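Local coordinates for protein Rab GDP dissociation inhibitor alpha (Naegleria fowleri, PDB 6C87) that probably binds prenylated Rab GTPases in their GDP-bound form, slowing nucleotide release and drawing them from membranes in vesicle transport, at residues Lys307-Ile312 / Phe391-Leu395. Numbering follows the deposited sequence.
Sequences KVIRVI and FVYIL
Val-308, Arg-310 and Ile-312 pair with Leu-395, Tyr-393 and Phe-391 as neighbouring antiparallel strands in the mixed sheet of this GDI fold. Each of the three hydrogen-bonded pairs is closed by two backbone bonds: Ile-312 N donates to Phe-391 O (2.8 Å, N-H...O 171°) at one end, and Val-308 N to Leu-395 O (2.9 Å) at the other. On the face of Ile-309, Val-311, Val-392 and Ile-394, the CG1 atoms of the non-hydrogen-bonded pair Ile-309/Ile-394 meet at 4.1 Å, and Ile-309 CD1 reaches diagonally to Val-392 CG1.

The face of the hydrogen-bonded pairs carries the larger groups. Ile-312 CB lies 4.3 Å from Phe-391 CD2, and its CD1 reaches Tyr-393 CB. Leu-395 CG, on the same strand as Tyr-393, lies over one face of the tyrosine ring near the rim. Arg-310 runs extended from CG to NE; Val-308 CG1, two residues back, lies over one guanidinium face toward the rim, while NH1 passes Leu-395 CD1 at 3.8 Å.

Further out, helix 56-64 covers this side through Met-59, Lys-62 and Phe-63, whose ring meets that of Phe-391. Tyr-393 OH bonds to Glu-50 O, Arg-310 NH2 bonds weakly to Tyr-415 O and Asp-416 O, and strand 360-367 flanks 307-312 on its other edge. One water ties the arginine back to the paired backbones, accepting from Arg-310 NH1 (2.8 Å) and donating to Val-308 O (2.9 Å) and Tyr-393 O (2.7 Å).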
loop_
_atom_site.group_PDB
_atom_site.type_symbol
_atom_site.label_atom_id
_atom_site.label_comp_id
_atom_site.label_asym_id
_atom_site.label_seq_id
_atom_site.Cartn_x
_atom_site.Cartn_y
_atom_site.Cartn_z
ATOM N N LYS A 307 -21.921 22.705 -20.411
ATOM C CA LYS A 307 -21.741 24.094 -20.025
ATOM C C LYS A 307 -21.979 24.231 -18.529
ATOM O O LYS A 307 -22.700 23.439 -17.916
ATOM C CB LYS A 307 -22.705 25.040 -20.752
ATOM C CG LYS A 307 -22.452 25.259 -22.216
ATOM C CD LYS A 307 -23.547 26.154 -22.780
ATOM C CE LYS A 307 -23.240 26.603 -24.187
ATOM N NZ LYS A 307 -23.819 27.956 -24.406
ATOM N N VAL A 308 -21.379 25.263 -17.945
ATOM C CA VAL A 308 -21.625 25.619 -16.555
ATOM C C VAL A 308 -21.876 27.119 -16.497
ATOM O O VAL A 308 -21.047 27.908 -16.967
ATOM C CB VAL A 308 -20.447 25.225 -15.642
ATOM C CG1 VAL A 308 -20.586 25.864 -14.242
ATOM C CG2 VAL A 308 -20.332 23.717 -15.553
ATOM N N ILE A 309 -23.010 27.512 -15.920
ATOM C CA ILE A 309 -23.289 28.919 -15.665
ATOM C C ILE A 309 -22.842 29.244 -14.252
ATOM O O ILE A 309 -23.089 28.476 -13.312
ATOM C CB ILE A 309 -24.779 29.255 -15.857
ATOM C CG1 ILE A 309 -25.043 30.719 -15.476
ATOM C CG2 ILE A 309 -25.663 28.349 -15.021
ATOM C CD1 ILE A 309 -26.416 31.240 -15.900
ATOM N N ARG A 310 -22.138 30.358 -14.111
ATOM C CA ARG A 310 -21.840 30.938 -12.812
ATOM C C ARG A 310 -22.344 32.370 -12.835
ATOM O O ARG A 310 -22.022 33.126 -13.760
ATOM C CB ARG A 310 -20.349 30.862 -12.494
ATOM C CG ARG A 310 -19.885 29.439 -12.234
ATOM C CD ARG A 310 -18.404 29.376 -12.015
ATOM N NE ARG A 310 -17.969 28.007 -11.792
ATOM C CZ ARG A 310 -17.536 27.192 -12.747
ATOM N NH1 ARG A 310 -17.477 27.618 -14.001
ATOM N NH2 ARG A 310 -17.165 25.953 -12.438
ATOM N N VAL A 311 -23.205 32.707 -11.878
ATOM C CA VAL A 311 -23.723 34.062 -11.723
ATOM C C VAL A 311 -23.098 34.660 -10.477
ATOM O O VAL A 311 -23.374 34.221 -9.351
ATOM C CB VAL A 311 -25.254 34.093 -11.644
ATOM C CG1 VAL A 311 -25.716 35.528 -11.530
ATOM C CG2 VAL A 311 -25.856 33.445 -12.877
ATOM N N ILE A 312 -22.308 35.702 -10.679
ATOM C CA ILE A 312 -21.504 36.307 -9.629
ATOM C C ILE A 312 -22.252 37.540 -9.141
ATOM O O ILE A 312 -22.585 38.430 -9.936
ATOM C CB ILE A 312 -20.091 36.627 -10.148
ATOM C CG1 ILE A 312 -19.464 35.336 -10.694
ATOM C CG2 ILE A 312 -19.216 37.220 -9.066
ATOM C CD1 ILE A 312 -18.223 35.536 -11.542
ATOM N N PHE A 391 -23.118 39.404 -12.503
ATOM C CA PHE A 391 -22.338 39.075 -13.691
ATOM C C PHE A 391 -22.617 37.642 -14.115
ATOM O O PHE A 391 -22.453 36.716 -13.314
ATOM C CB PHE A 391 -20.840 39.231 -13.445
ATOM C CG PHE A 391 -20.453 40.541 -12.850
ATOM C CD1 PHE A 391 -20.252 41.653 -13.666
ATOM C CD2 PHE A 391 -20.276 40.667 -11.477
ATOM C CE1 PHE A 391 -19.877 42.874 -13.124
ATOM C CE2 PHE A 391 -19.901 41.889 -10.923
ATOM C CZ PHE A 391 -19.701 42.997 -11.754
ATOM N N VAL A 392 -23.009 37.461 -15.374
ATOM C CA VAL A 392 -23.294 36.132 -15.912
ATOM C C VAL A 392 -22.039 35.583 -16.581
ATOM O O VAL A 392 -21.532 36.162 -17.547
ATOM C CB VAL A 392 -24.469 36.163 -16.899
ATOM C CG1 VAL A 392 -24.678 34.780 -17.484
ATOM C CG2 VAL A 392 -25.728 36.613 -16.190
ATOM N N TYR A 393 -21.557 34.450 -16.081
ATOM C CA TYR A 393 -20.302 33.849 -16.526
ATOM C C TYR A 393 -20.584 32.407 -16.948
ATOM O O TYR A 393 -20.681 31.510 -16.104
ATOM C CB TYR A 393 -19.260 33.922 -15.412
ATOM C CG TYR A 393 -17.870 33.476 -15.802
ATOM C CD1 TYR A 393 -17.299 33.866 -17.008
ATOM C CD2 TYR A 393 -17.128 32.663 -14.959
ATOM C CE1 TYR A 393 -16.023 33.459 -17.358
ATOM C CE2 TYR A 393 -15.851 32.257 -15.293
ATOM C CZ TYR A 393 -15.304 32.651 -16.496
ATOM O OH TYR A 393 -14.031 32.232 -16.826
ATOM N N ILE A 394 -20.717 32.183 -18.251
ATOM C CA ILE A 394 -21.018 30.870 -18.811
ATOM C C ILE A 394 -19.769 30.323 -19.494
ATOM O O ILE A 394 -19.114 31.029 -20.275
ATOM C CB ILE A 394 -22.199 30.953 -19.790
ATOM C CG1 ILE A 394 -23.396 31.594 -19.087
ATOM C CG2 ILE A 394 -22.548 29.569 -20.314
ATOM C CD1 ILE A 394 -24.527 31.959 -20.013
ATOM N N LEU A 395 -19.445 29.061 -19.209
ATOM C CA LEU A 395 -18.245 28.423 -19.734
ATOM C C LEU A 395 -18.572 27.051 -20.301
ATOM O O LEU A 395 -19.398 26.321 -19.749
ATOM C CB LEU A 395 -17.183 28.263 -18.647
ATOM C CG LEU A 395 -16.521 29.522 -18.094
ATOM C CD1 LEU A 395 -15.602 29.149 -16.939
ATOM C CD2 LEU A 395 -15.755 30.252 -19.195
HETATM O O HOH W 1 -19.085 29.397 -15.523
#